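Long-range contacts in isochorismatase family protein family (Burkholderia thailandensis, PDB 3TXY), which is of unknown specific function but belongs to the isochorismatase-like family and may act as a hydrolase: residues V14-I19 / L54-V59; A135-V140 / S162-D167. All blocks are in the same frame, centred on the assembly; numbering follows the deposited sequence.

Contact 1. Residues V14-I19 / L54-V59; sequences VALVAI and LPVIFV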
ATOM      1  N   VAL A  14      16.497  -4.438 -14.855  1.00 12.79           N
ATOM      2  CA  VAL A  14      15.697  -5.095 -13.834  1.00 12.39           C
ATOM      3  C   VAL A  14      16.531  -5.441 -12.595  1.00 11.91           C
ATOM      4  O   VAL A  14      17.672  -5.848 -12.709  1.00 12.49           O
ATOM      5  CB  VAL A  14      15.007  -6.378 -14.383  1.00 12.38           C
ATOM      6  CG1 VAL A  14      16.034  -7.441 -14.754  1.00 12.79           C
ATOM      7  CG2 VAL A  14      13.985  -6.919 -13.383  1.00 11.91           C
ATOM      8  N   ALA A  15      15.922  -5.265 -11.427  1.00 11.47           N
ATOM      9  CA  ALA A  15      16.481  -5.630 -10.134  1.00 11.20           C
ATOM     10  C   ALA A  15      15.610  -6.648  -9.397  1.00 10.93           C
ATOM     11  O   ALA A  15      14.379  -6.677  -9.553  1.00 10.80           O
ATOM     12  CB  ALA A  15      16.659  -4.379  -9.273  1.00 11.26           C
ATOM     13  N   LEU A  16      16.276  -7.487  -8.602  1.00 10.80           N
ATOM     14  CA  LEU A  16      15.632  -8.418  -7.670  1.00 10.61           C
ATOM     15  C   LEU A  16      15.562  -7.727  -6.309  1.00 10.12           C
ATOM     16  O   LEU A  16      16.570  -7.241  -5.815  1.00 10.30           O
ATOM     17  CB  LEU A  16      16.438  -9.722  -7.536  1.00 10.93           C
ATOM     18  CG  LEU A  16      15.795 -10.867  -6.733  1.00 10.99           C
ATOM     19  CD1 LEU A  16      14.555 -11.442  -7.412  1.00 11.07           C
ATOM     20  CD2 LEU A  16      16.810 -11.988  -6.505  1.00 11.35           C
ATOM     21  N   VAL A  17      14.366  -7.662  -5.724  1.00  9.63           N
ATOM     22  CA  VAL A  17      14.158  -7.037  -4.417  1.00  9.25           C
ATOM     23  C   VAL A  17      13.467  -8.058  -3.513  1.00  9.07           C
ATOM     24  O   VAL A  17      12.367  -8.506  -3.819  1.00  8.84           O
ATOM     25  CB  VAL A  17      13.289  -5.771  -4.528  1.00  9.11           C
ATOM     26  CG1 VAL A  17      13.033  -5.157  -3.142  1.00  8.91           C
ATOM     27  CG2 VAL A  17      13.971  -4.767  -5.453  1.00  9.37           C
ATOM     28  N   ALA A  18      14.133  -8.438  -2.427  1.00  9.13           N
ATOM     29  CA  ALA A  18      13.686  -9.525  -1.559  1.00  9.22           C
ATOM     30  C   ALA A  18      13.359  -8.972  -0.184  1.00  9.22           C
ATOM     31  O   ALA A  18      14.221  -8.347   0.453  1.00  9.49           O
ATOM     32  CB  ALA A  18      14.800 -10.570  -1.440  1.00  9.52           C
ATOM     33  N   ILE A  19      12.129  -9.199   0.285  1.00  9.38           N
ATOM     34  CA  ILE A  19      11.637  -8.542   1.507  1.00  9.28           C
ATOM     35  C   ILE A  19      11.692  -9.438   2.738  1.00  9.51           C
ATOM     36  O   ILE A  19      11.064 -10.490   2.764  1.00  9.49           O
ATOM     37  CB  ILE A  19      10.173  -8.074   1.342  1.00  9.15           C
ATOM     38  CG1 ILE A  19       9.975  -7.183   0.103  1.00  8.91           C
ATOM     39  CG2 ILE A  19       9.728  -7.342   2.597  1.00  8.96           C
ATOM     40  CD1 ILE A  19      10.881  -5.963   0.056  1.00  9.08           C
ATOM     41  N   LEU A  54      23.053  -7.872 -12.785  1.00 18.15           N
ATOM     42  CA  LEU A  54      21.842  -7.150 -12.417  1.00 16.83           C
ATOM     43  C   LEU A  54      21.792  -7.059 -10.906  1.00 15.93           C
ATOM     44  O   LEU A  54      22.150  -8.020 -10.237  1.00 16.01           O
ATOM     45  CB  LEU A  54      20.589  -7.857 -12.930  1.00 16.77           C
ATOM     46  CG  LEU A  54      20.539  -8.050 -14.445  1.00 17.39           C
ATOM     47  CD1 LEU A  54      19.476  -9.087 -14.794  1.00 17.19           C
ATOM     48  CD2 LEU A  54      20.274  -6.709 -15.141  1.00 17.69           C
ATOM     49  N   PRO A  55      21.344  -5.911 -10.368  1.00 14.65           N
ATOM     50  CA  PRO A  55      21.396  -5.724  -8.918  1.00 14.15           C
ATOM     51  C   PRO A  55      20.454  -6.628  -8.143  1.00 13.66           C
ATOM     52  O   PRO A  55      19.320  -6.884  -8.581  1.00 12.96           O
ATOM     53  CB  PRO A  55      20.994  -4.253  -8.707  1.00 14.17           C
ATOM     54  CG  PRO A  55      20.498  -3.751 -10.004  1.00 14.33           C
ATOM     55  CD  PRO A  55      20.871  -4.709 -11.081  1.00 14.68           C
ATOM     56  N   VAL A  56      20.936  -7.075  -6.981  1.00 13.21           N
ATOM     57  CA  VAL A  56      20.146  -7.833  -6.018  1.00 13.06           C
ATOM     58  C   VAL A  56      20.055  -7.022  -4.723  1.00 12.69           C
ATOM     59  O   VAL A  56      21.070  -6.625  -4.157  1.00 12.56           O
ATOM     60  CB  VAL A  56      20.756  -9.216  -5.740  1.00 13.51           C
ATOM     61  CG1 VAL A  56      19.906  -9.953  -4.695  1.00 13.36           C
ATOM     62  CG2 VAL A  56      20.854  -9.991  -7.051  1.00 13.82           C
ATOM     63  N   ILE A  57      18.823  -6.772  -4.291  1.00 12.19           N
ATOM     64  CA  ILE A  57      18.570  -5.863  -3.203  1.00 11.99           C
ATOM     65  C   ILE A  57      17.846  -6.616  -2.126  1.00 11.67           C
ATOM     66  O   ILE A  57      16.728  -7.095  -2.337  1.00 11.20           O
ATOM     67  CB  ILE A  57      17.724  -4.654  -3.631  1.00 11.95           C
ATOM     68  CG1 ILE A  57      18.403  -3.922  -4.795  1.00 12.57           C
ATOM     69  CG2 ILE A  57      17.533  -3.737  -2.435  1.00 11.80           C
ATOM     70  CD1 ILE A  57      17.561  -2.804  -5.367  1.00 12.37           C
ATOM     71  N   PHE A  58      18.526  -6.774  -0.995  1.00 11.70           N
ATOM     72  CA  PHE A  58      17.972  -7.479   0.133  1.00 11.46           C
ATOM     73  C   PHE A  58      17.527  -6.512   1.202  1.00 11.26           C
ATOM     74  O   PHE A  58      18.334  -5.721   1.725  1.00 11.08           O
ATOM     75  CB  PHE A  58      18.988  -8.436   0.732  1.00 11.83           C
ATOM     76  CG  PHE A  58      19.369  -9.573  -0.177  1.00 12.16           C
ATOM     77  CD1 PHE A  58      18.468 -10.591  -0.450  1.00 12.37           C
ATOM     78  CD2 PHE A  58      20.631  -9.640  -0.739  1.00 12.71           C
ATOM     79  CE1 PHE A  58      18.823 -11.657  -1.271  1.00 12.56           C
ATOM     80  CE2 PHE A  58      20.988 -10.696  -1.546  1.00 13.08           C
ATOM     81  CZ  PHE A  58      20.075 -11.704  -1.827  1.00 12.88           C
ATOM     82  N   VAL A  59      16.244  -6.620   1.545  1.00 10.89           N
ATOM     83  CA  VAL A  59      15.603  -5.730   2.491  1.00 10.68           C
ATOM     84  C   VAL A  59      15.377  -6.455   3.824  1.00 10.91           C
ATOM     85  O   VAL A  59      14.871  -7.578   3.860  1.00 11.26           O
ATOM     86  CB  VAL A  59      14.245  -5.245   1.939  1.00 10.27           C
ATOM     87  CG1 VAL A  59      13.505  -4.375   2.953  1.00 10.36           C
ATOM     88  CG2 VAL A  59      14.422  -4.504   0.616  1.00 10.22           C
TER
HETATM   89  O   HOH W   1      15.395  -9.944   2.443  1.00 10.50           O

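Contact 2. Residues A135-V140 / S162-D167; sequences ATNIGV and STWSTD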
ATOM      1  N   ALA A 135       5.749 -10.754   4.416  1.00 10.85           N
ATOM      2  CA  ALA A 135       4.570 -11.512   3.995  1.00 11.03           C
ATOM      3  C   ALA A 135       3.984 -10.904   2.718  1.00 10.83           C
ATOM      4  O   ALA A 135       4.071  -9.710   2.482  1.00 10.62           O
ATOM      5  CB  ALA A 135       3.512 -11.513   5.093  1.00 11.44           C
ATOM      6  N   THR A 136       3.373 -11.747   1.904  1.00 10.98           N
ATOM      7  CA  THR A 136       2.780 -11.340   0.632  1.00 11.06           C
ATOM      8  C   THR A 136       1.921 -10.096   0.773  1.00 11.37           C
ATOM      9  O   THR A 136       2.098  -9.134   0.027  1.00 11.25           O
ATOM     10  CB  THR A 136       1.923 -12.475   0.047  1.00 11.38           C
ATOM     11  OG1 THR A 136       2.697 -13.689   0.061  1.00 11.24           O
ATOM     12  CG2 THR A 136       1.508 -12.151  -1.385  1.00 11.44           C
ATOM     13  N   ASN A 137       1.012 -10.108   1.739  1.00  8.76           N
ATOM     14  CA  ASN A 137       0.074  -9.003   1.917  1.00  9.00           C
ATOM     15  C   ASN A 137       0.584  -7.813   2.708  1.00  9.31           C
ATOM     16  O   ASN A 137      -0.117  -6.818   2.818  1.00  9.57           O
ATOM     17  CB  ASN A 137      -1.219  -9.472   2.596  1.00  9.31           C
ATOM     18  CG  ASN A 137      -1.720 -10.772   2.057  1.00  9.53           C
ATOM     19  OD1 ASN A 137      -1.111 -11.825   2.310  1.00  9.78           O
ATOM     20  ND2 ASN A 137      -2.842 -10.733   1.334  1.00  9.55           N
ATOM     21  N   ILE A 138       1.756  -7.915   3.327  1.00  9.63           N
ATOM     22  CA  ILE A 138       2.198  -6.867   4.228  1.00 10.11           C
ATOM     23  C   ILE A 138       3.403  -6.153   3.598  1.00  9.90           C
ATOM     24  O   ILE A 138       3.213  -5.255   2.786  1.00  9.81           O
ATOM     25  CB  ILE A 138       2.465  -7.440   5.641  1.00 10.74           C
ATOM     26  CG1 ILE A 138       1.204  -8.114   6.194  1.00 11.05           C
ATOM     27  CG2 ILE A 138       3.015  -6.371   6.581  1.00 11.19           C
ATOM     28  CD1 ILE A 138      -0.025  -7.216   6.369  1.00 11.25           C
ATOM     29  N   GLY A 139       4.626  -6.582   3.911  1.00 10.00           N
ATOM     30  CA  GLY A 139       5.818  -5.933   3.377  1.00  9.83           C
ATOM     31  C   GLY A 139       5.943  -6.039   1.868  1.00  9.35           C
ATOM     32  O   GLY A 139       6.342  -5.075   1.200  1.00  9.19           O
ATOM     33  N   VAL A 140       5.612  -7.206   1.316  1.00  9.14           N
ATOM     34  CA  VAL A 140       5.665  -7.389  -0.135  1.00  8.84           C
ATOM     35  C   VAL A 140       4.648  -6.461  -0.811  1.00  8.72           C
ATOM     36  O   VAL A 140       5.004  -5.663  -1.680  1.00  8.67           O
ATOM     37  CB  VAL A 140       5.428  -8.848  -0.541  1.00  8.83           C
ATOM     38  CG1 VAL A 140       5.269  -8.954  -2.071  1.00  8.70           C
ATOM     39  CG2 VAL A 140       6.561  -9.732   0.007  1.00  9.22           C
ATOM     40  N   SER A 162       5.149 -15.653   0.549  1.00 10.72           N
ATOM     41  CA  SER A 162       4.252 -16.420   1.410  1.00 10.84           C
ATOM     42  C   SER A 162       3.629 -15.537   2.475  1.00 10.78           C
ATOM     43  O   SER A 162       4.111 -14.438   2.775  1.00 10.42           O
ATOM     44  CB  SER A 162       4.975 -17.619   2.029  1.00 11.24           C
ATOM     45  OG  SER A 162       5.377 -18.527   1.025  1.00 11.34           O
ATOM     46  N   THR A 163       2.536 -16.028   3.033  1.00 11.04           N
ATOM     47  CA  THR A 163       1.741 -15.248   3.973  1.00 11.36           C
ATOM     48  C   THR A 163       0.979 -16.167   4.933  1.00 12.10           C
ATOM     49  O   THR A 163       1.294 -17.356   5.027  1.00 12.53           O
ATOM     50  CB  THR A 163       0.847 -14.240   3.211  1.00 10.85           C
ATOM     51  OG1 THR A 163       0.261 -13.324   4.132  1.00 10.73           O
ATOM     52  CG2 THR A 163      -0.244 -14.918   2.353  1.00 10.88           C
ATOM     53  N   TRP A 164       0.020 -15.623   5.679  1.00 12.63           N
ATOM     54  CA  TRP A 164      -0.545 -16.362   6.820  1.00 13.57           C
ATOM     55  C   TRP A 164      -1.656 -17.324   6.478  1.00 13.98           C
ATOM     56  O   TRP A 164      -2.050 -18.146   7.324  1.00 14.83           O
ATOM     57  CB  TRP A 164      -1.043 -15.396   7.898  1.00 14.06           C
ATOM     58  CG  TRP A 164      -2.157 -14.510   7.408  1.00 14.11           C
ATOM     59  CD1 TRP A 164      -3.508 -14.813   7.300  1.00 14.52           C
ATOM     60  CD2 TRP A 164      -2.029 -13.160   6.880  1.00 14.00           C
ATOM     61  NE1 TRP A 164      -4.204 -13.763   6.781  1.00 14.53           N
ATOM     62  CE2 TRP A 164      -3.377 -12.738   6.508  1.00 14.14           C
ATOM     63  CE3 TRP A 164      -0.974 -12.275   6.713  1.00 13.91           C
ATOM     64  CZ2 TRP A 164      -3.631 -11.488   6.002  1.00 14.14           C
ATOM     65  CZ3 TRP A 164      -1.249 -11.018   6.188  1.00 13.78           C
ATOM     66  CH2 TRP A 164      -2.543 -10.643   5.830  1.00 13.79           C
ATOM     67  N   SER A 165      -2.209 -17.231   5.275  1.00 13.84           N
ATOM     68  CA  SER A 165      -3.256 -18.157   4.857  1.00 14.30           C
ATOM     69  C   SER A 165      -3.280 -18.255   3.337  1.00 14.18           C
ATOM     70  O   SER A 165      -2.775 -17.364   2.629  1.00 13.46           O
ATOM     71  CB  SER A 165      -4.630 -17.719   5.391  1.00 14.88           C
ATOM     72  OG  SER A 165      -5.189 -16.662   4.614  1.00 14.44           O
ATOM     73  N   THR A 166      -3.815 -19.357   2.823  1.00 14.86           N
ATOM     74  CA  THR A 166      -3.912 -19.520   1.372  1.00 15.34           C
ATOM     75  C   THR A 166      -4.953 -18.546   0.805  1.00 15.46           C
ATOM     76  O   THR A 166      -4.816 -18.086  -0.323  1.00 15.67           O
ATOM     77  CB  THR A 166      -4.235 -20.977   0.961  1.00 16.07           C
ATOM     78  OG1 THR A 166      -5.385 -21.435   1.676  1.00 17.07           O
ATOM     79  CG2 THR A 166      -3.067 -21.887   1.262  1.00 16.50           C
ATOM     80  N   ASP A 167      -5.982 -18.228   1.592  1.00 15.82           N
ATOM     81  CA  ASP A 167      -6.976 -17.220   1.173  1.00 16.23           C
ATOM     82  C   ASP A 167      -6.273 -15.861   0.967  1.00 15.31           C
ATOM     83  O   ASP A 167      -6.557 -15.130  -0.002  1.00 15.08           O
ATOM     84  CB  ASP A 167      -8.094 -17.067   2.210  1.00 17.19           C
ATOM     85  CG  ASP A 167      -9.176 -18.147   2.111  1.00 18.69           C
ATOM     86  OD1 ASP A 167      -9.186 -18.981   1.178  1.00 19.96           O
ATOM     87  OD2 ASP A 167     -10.071 -18.136   2.969  1.00 20.08           O
TER

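Contact 1. Residues V14-I19 / L54-V59
The F58 ring meets the neighbouring strand at one place, where its CD1 lies 3.8 Å from A18 CB, approached obliquely. L95, V97 and D101 also touch this side chain. The backbones of 14-19 and 54-59 run parallel, with axes 18° apart. Four bonds pair them. L16 N donates to P55 O at 3.1 Å, in the carbonyl plane. L16 O then accepts from I57 N at 2.8 Å. A18 repeats the pattern: A18 N donates to I57 O, and A18 O takes V59 N at 2.9 Å, nearly along its C=O axis. A water also donates to A18 O and to V59 O, so A18 O has two donors. V14 O is buried against L54 CB, 3.5 Å away, without a hydrogen-bond partner.

L16 and V56 share the sheet face of A18 and F58, where helix 35-51 packs. The other face carries V17, I57, I19 and V59. There V17 CG2, anti to its carbonyl carbon, lies beside I57 CD1 at 4.1 Å. The same torsion sets V59 CG2 alongside I19, whose CD1 lies 3.9 Å from it. Strand 128-134 flanks 14-19 and strand 102-106 flanks 56-61. The strands are thus interior ones of the parallel sheet, joined through helix 35-51 as a beta-alpha-beta crossover of the isochorismatase-like alpha/beta fold.

Contact 2. Residues A135-V140 / S162-D167
W164, T163 and N137 bury the most surface here. The first torsion of W164 (62°) puts CG in the crowded position between the backbone N and the carbonyl carbon. The indole then reaches across to the start of helix 136-149. N137 crosses it at about a right angle, and its CB comes within 3.7 Å of W164 CH2. N137 OD1 and T163 OG1 lie over the same indole face, both offset toward the rim. The amide is tilted 37° from the ring, so the two planes are not stacked. I138 comes at the edge instead, its CG1 in the ring plane and 3.8 Å from W164 CZ3.

T163 OG1 is anti to its backbone N and donates to N137 OD1 at 2.7 Å. The donor sits in the carbonyl plane. N137 ND2 bonds to A168 O, so both ends of the amide are held and its flip is fixed.

The contact joins two C-terminal strand ends of the parallel sheet, those of 128-134 and 153-162. A cis peptide bond precedes A135, the N-cap of helix 136-149, whose first turn is a wide pi-type one. A135 O accepts from both I138 N and V140 N. Such a cis peptide before this helix is a known feature of cysteine hydrolases of the family.

S162 O accepts from T136 N at 2.9 Å, with the donor 49° above the carbonyl plane. A135 CA also makes a CA-H...O contact to S162 O at 3.2 Å. T136 OG1 is hydrogen-bonded to Q169 OE1.

In the second subunit F171 packs on N137 and W164, K179 makes a cation-pi contact with W164, and R145 NH2 bonds to N137 O.

In the fold
The centres of contacts 1 and 2 are 19 Å apart, on opposite sides of the centre of the chain. They meet at the C-terminal end of strand 14-19. There I19 CG2 lies 4.1 Å from G139 C, and I19 CB lies 4.2 Å from V140 CG2. Contact 1 is interior sheet, while contact 2 borders the second subunit. The strand ends where they meet are where relatives in this family place their active site. G139 probably stands where those relatives have the catalytic cysteine, and K106, which touches I19 and V59, where they have the catalytic lysine. Cysteine-based hydrolysis therefore cannot be assumed. A bound 1,2-ethanediol, probably from crystallisation, sits about 4 Å from the W164 side chain.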